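Side-chain contact in PrgB (Enterococcus faecalis, PDB 6EVU), which promotes cell aggregation, biofilm formation and conjugation by binding and compacting DNA, this chain being its adhesin domain: residues T171-K176 with Q300-S305. Residues are numbered along the deposited sequence; the frame is centred on the assembly and turned at random.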
ATOM      1  N   THR A 171      -6.803  -0.674   4.869  1.00 24.23           N
ATOM      2  CA  THR A 171      -7.556  -0.613   3.631  1.00 24.41           C
ATOM      3  C   THR A 171      -7.373  -1.934   2.897  1.00 24.02           C
ATOM      4  O   THR A 171      -6.226  -2.386   2.723  1.00 27.49           O
ATOM      5  CB  THR A 171      -7.077   0.533   2.720  1.00 25.43           C
ATOM      6  OG1 THR A 171      -7.116   1.784   3.465  1.00 24.89           O
ATOM      7  CG2 THR A 171      -7.953   0.646   1.498  1.00 26.32           C
ATOM      8  N   ARG A 172      -8.475  -2.505   2.413  1.00 25.12           N
ATOM      9  CA  ARG A 172      -8.415  -3.674   1.527  1.00 23.26           C
ATOM     10  C   ARG A 172      -8.319  -3.188   0.088  1.00 25.22           C
ATOM     11  O   ARG A 172      -9.010  -2.237  -0.330  1.00 25.02           O
ATOM     12  CB  ARG A 172      -9.661  -4.579   1.699  1.00 24.04           C
ATOM     13  CG  ARG A 172      -9.526  -5.858   0.794  1.00 26.17           C
ATOM     14  CD  ARG A 172     -10.396  -6.963   1.351  1.00 36.81           C
ATOM     15  NE  ARG A 172     -11.775  -6.536   1.297  1.00 44.31           N
ATOM     16  CZ  ARG A 172     -12.772  -7.074   1.998  1.00 52.03           C
ATOM     17  NH1 ARG A 172     -12.555  -8.083   2.850  1.00 43.41           N
ATOM     18  NH2 ARG A 172     -13.996  -6.579   1.841  1.00 49.68           N
ATOM     19  N   LEU A 173      -7.413  -3.814  -0.679  1.00 23.33           N
ATOM     20  CA  LEU A 173      -7.255  -3.529  -2.100  1.00 23.27           C
ATOM     21  C   LEU A 173      -7.437  -4.830  -2.879  1.00 26.79           C
ATOM     22  O   LEU A 173      -6.732  -5.824  -2.613  1.00 26.95           O
ATOM     23  CB  LEU A 173      -5.871  -2.903  -2.414  1.00 25.22           C
ATOM     24  CG  LEU A 173      -5.498  -2.742  -3.893  1.00 22.19           C
ATOM     25  CD1 LEU A 173      -6.531  -1.862  -4.648  1.00 23.30           C
ATOM     26  CD2 LEU A 173      -4.168  -2.057  -3.943  1.00 25.82           C
ATOM     27  N   THR A 174      -8.398  -4.830  -3.807  1.00 23.27           N
ATOM     28  CA  THR A 174      -8.611  -5.968  -4.716  1.00 22.40           C
ATOM     29  C   THR A 174      -8.517  -5.446  -6.131  1.00 23.39           C
ATOM     30  O   THR A 174      -9.135  -4.429  -6.461  1.00 25.41           O
ATOM     31  CB  THR A 174     -10.000  -6.576  -4.492  1.00 25.73           C
ATOM     32  OG1 THR A 174     -10.168  -6.934  -3.106  1.00 28.53           O
ATOM     33  CG2 THR A 174     -10.190  -7.785  -5.424  1.00 26.64           C
ATOM     34  N   ILE A 175      -7.706  -6.111  -6.979  1.00 23.83           N
ATOM     35  CA  ILE A 175      -7.349  -5.590  -8.302  1.00 28.14           C
ATOM     36  C   ILE A 175      -7.837  -6.557  -9.372  1.00 29.37           C
ATOM     37  O   ILE A 175      -7.637  -7.769  -9.258  1.00 30.87           O
ATOM     38  CB  ILE A 175      -5.828  -5.389  -8.424  1.00 25.86           C
ATOM     39  CG1 ILE A 175      -5.366  -4.300  -7.445  1.00 27.57           C
ATOM     40  CG2 ILE A 175      -5.400  -5.015  -9.909  1.00 30.50           C
ATOM     41  CD1 ILE A 175      -3.852  -4.305  -7.126  1.00 28.70           C
ATOM     42  N   LYS A 176      -8.455  -6.026 -10.431  1.00 24.94           N
ATOM     43  CA  LYS A 176      -8.801  -6.839 -11.583  1.00 25.61           C
ATOM     44  C   LYS A 176      -8.096  -6.274 -12.793  1.00 32.52           C
ATOM     45  O   LYS A 176      -8.136  -5.061 -13.017  1.00 30.79           O
ATOM     46  CB  LYS A 176     -10.300  -6.866 -11.844  1.00 32.25           C
ATOM     47  CG  LYS A 176     -11.108  -7.588 -10.826  1.00 31.33           C
ATOM     48  CD  LYS A 176     -12.547  -7.616 -11.319  1.00 32.72           C
ATOM     49  CE  LYS A 176     -13.479  -8.116 -10.248  1.00 35.52           C
ATOM     50  NZ  LYS A 176     -14.910  -8.113 -10.723  1.00 37.83           N
ATOM     51  N   GLN A 300      -0.378   7.425   4.631  1.00 26.47           N
ATOM     52  CA  GLN A 300       0.695   6.673   3.987  1.00 26.32           C
ATOM     53  C   GLN A 300       0.540   6.746   2.472  1.00 27.06           C
ATOM     54  O   GLN A 300      -0.526   7.043   1.927  1.00 27.69           O
ATOM     55  CB  GLN A 300       0.667   5.198   4.446  1.00 26.56           C
ATOM     56  CG  GLN A 300      -0.507   4.436   3.826  1.00 25.84           C
ATOM     57  CD  GLN A 300      -0.742   3.095   4.520  1.00 34.87           C
ATOM     58  OE1 GLN A 300      -1.793   2.821   5.066  1.00 27.93           O
ATOM     59  NE2 GLN A 300       0.256   2.233   4.458  1.00 29.40           N
ATOM     60  N   TRP A 301       1.652   6.403   1.794  1.00 24.69           N
ATOM     61  CA  TRP A 301       1.636   6.220   0.349  1.00 27.42           C
ATOM     62  C   TRP A 301       1.743   4.730   0.092  1.00 26.88           C
ATOM     63  O   TRP A 301       2.679   4.107   0.599  1.00 28.92           O
ATOM     64  CB  TRP A 301       2.832   6.966  -0.256  1.00 27.95           C
ATOM     65  CG  TRP A 301       3.035   6.700  -1.736  1.00 27.90           C
ATOM     66  CD1 TRP A 301       2.083   6.355  -2.627  1.00 31.42           C
ATOM     67  CD2 TRP A 301       4.275   6.756  -2.473  1.00 32.15           C
ATOM     68  NE1 TRP A 301       2.614   6.165  -3.879  1.00 34.33           N
ATOM     69  CE2 TRP A 301       3.965   6.406  -3.809  1.00 30.23           C
ATOM     70  CE3 TRP A 301       5.611   7.020  -2.123  1.00 35.23           C
ATOM     71  CZ2 TRP A 301       4.968   6.353  -4.809  1.00 38.07           C
ATOM     72  CZ3 TRP A 301       6.585   6.994  -3.122  1.00 41.09           C
ATOM     73  CH2 TRP A 301       6.253   6.630  -4.428  1.00 47.28           C
ATOM     74  N   PHE A 302       0.800   4.168  -0.659  1.00 27.80           N
ATOM     75  CA  PHE A 302       0.864   2.760  -1.050  1.00 26.82           C
ATOM     76  C   PHE A 302       0.962   2.714  -2.570  1.00 22.82           C
ATOM     77  O   PHE A 302      -0.006   2.992  -3.265  1.00 26.45           O
ATOM     78  CB  PHE A 302      -0.327   1.918  -0.584  1.00 27.59           C
ATOM     79  CG  PHE A 302      -0.105   0.473  -0.906  1.00 28.17           C
ATOM     80  CD1 PHE A 302       0.756  -0.280  -0.086  1.00 34.05           C
ATOM     81  CD2 PHE A 302      -0.550  -0.058  -2.084  1.00 30.18           C
ATOM     82  CE1 PHE A 302       1.047  -1.594  -0.376  1.00 32.75           C
ATOM     83  CE2 PHE A 302      -0.231  -1.416  -2.427  1.00 31.61           C
ATOM     84  CZ  PHE A 302       0.563  -2.160  -1.574  1.00 32.80           C
ATOM     85  N   ALA A 303       2.119   2.302  -3.080  1.00 26.93           N
ATOM     86  CA  ALA A 303       2.325   2.131  -4.511  1.00 31.30           C
ATOM     87  C   ALA A 303       2.219   0.653  -4.867  1.00 30.14           C
ATOM     88  O   ALA A 303       2.757  -0.197  -4.143  1.00 35.98           O
ATOM     89  CB  ALA A 303       3.708   2.648  -4.904  1.00 29.47           C
ATOM     90  N   PHE A 304       1.567   0.371  -5.986  1.00 28.15           N
ATOM     91  CA  PHE A 304       1.396  -0.984  -6.496  1.00 29.17           C
ATOM     92  C   PHE A 304       2.225  -1.184  -7.750  1.00 29.64           C
ATOM     93  O   PHE A 304       2.065  -0.440  -8.709  1.00 31.47           O
ATOM     94  CB  PHE A 304      -0.052  -1.285  -6.849  1.00 28.76           C
ATOM     95  CG  PHE A 304      -0.228  -2.647  -7.406  1.00 30.94           C
ATOM     96  CD1 PHE A 304      -0.302  -3.734  -6.544  1.00 29.72           C
ATOM     97  CD2 PHE A 304      -0.284  -2.869  -8.811  1.00 29.58           C
ATOM     98  CE1 PHE A 304      -0.453  -5.053  -7.065  1.00 29.77           C
ATOM     99  CE2 PHE A 304      -0.475  -4.192  -9.326  1.00 28.19           C
ATOM    100  CZ  PHE A 304      -0.534  -5.267  -8.465  1.00 30.48           C
ATOM    101  N   SER A 305       3.083  -2.215  -7.751  1.00 28.81           N
ATOM    102  CA  SER A 305       3.807  -2.562  -8.974  1.00 34.48           C
ATOM    103  C   SER A 305       4.286  -3.998  -8.872  1.00 30.83           C
ATOM    104  O   SER A 305       4.185  -4.641  -7.831  1.00 32.38           O
ATOM    105  CB  SER A 305       5.016  -1.641  -9.217  1.00 31.46           C
ATOM    106  OG  SER A 305       6.166  -2.085  -8.516  1.00 35.30           O
TER
HETATM  107  O   HOH W   1      -4.532   1.793   4.567  1.00 24.35           O
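Ile175 and Phe304 meet in the core of a beta sandwich, between its two antiparallel sheets. Strand 169-179 belongs to one sheet, between strands 124-137 and 280-287. Residues 300-302 end an edge strand of the other sheet, paired with strand 157-160, and the chain then runs on as loop. The two backbones stay far apart: the nearest CA atoms, Leu173 CA and Phe304 CA, are 10.0 Å apart, and side chains bridge the gap.

The main contact is a CH-pi interaction. Ile175 CD1 lies over one face of the Phe304 ring, 3.6 Å from its centroid and 16° off the ring normal. The methyl is shifted slightly toward the rim, and its nearest ring atom is Phe304 CE1, 3.5 Å from Ile175 CD1. Ile175 CG1 is anti to its carbonyl carbon (chi1 -65°), and the chain is extended beyond it (chi2 161°), which carries CD1 out over the Phe304 ring. Phe304 comes from the opposite direction. Ile280 also touches Phe304, and Phe131 touches Ile175.

Two residues earlier in each segment, Leu173 and Phe302 make a looser apolar contact. Leu173 CD2 approaches the ring obliquely and is 4.3 Å from Phe302 CE2. The Phe302 ring also stacks with Phe284.

All four of these side chains are buried. The packing joins the two sheets of this domain, which falls in the glucan-binding protein C family, as expected for an antigen I/II adhesin.

At the polar end, Thr171 and Gln300 do not touch directly, and one water links them. Gln300 NE2 is held by the backbone oxygen of Gly285. The water accepts from Thr171 OG1 at 2.8 Å and donates to Gln300 OE1 at 3.0 Å.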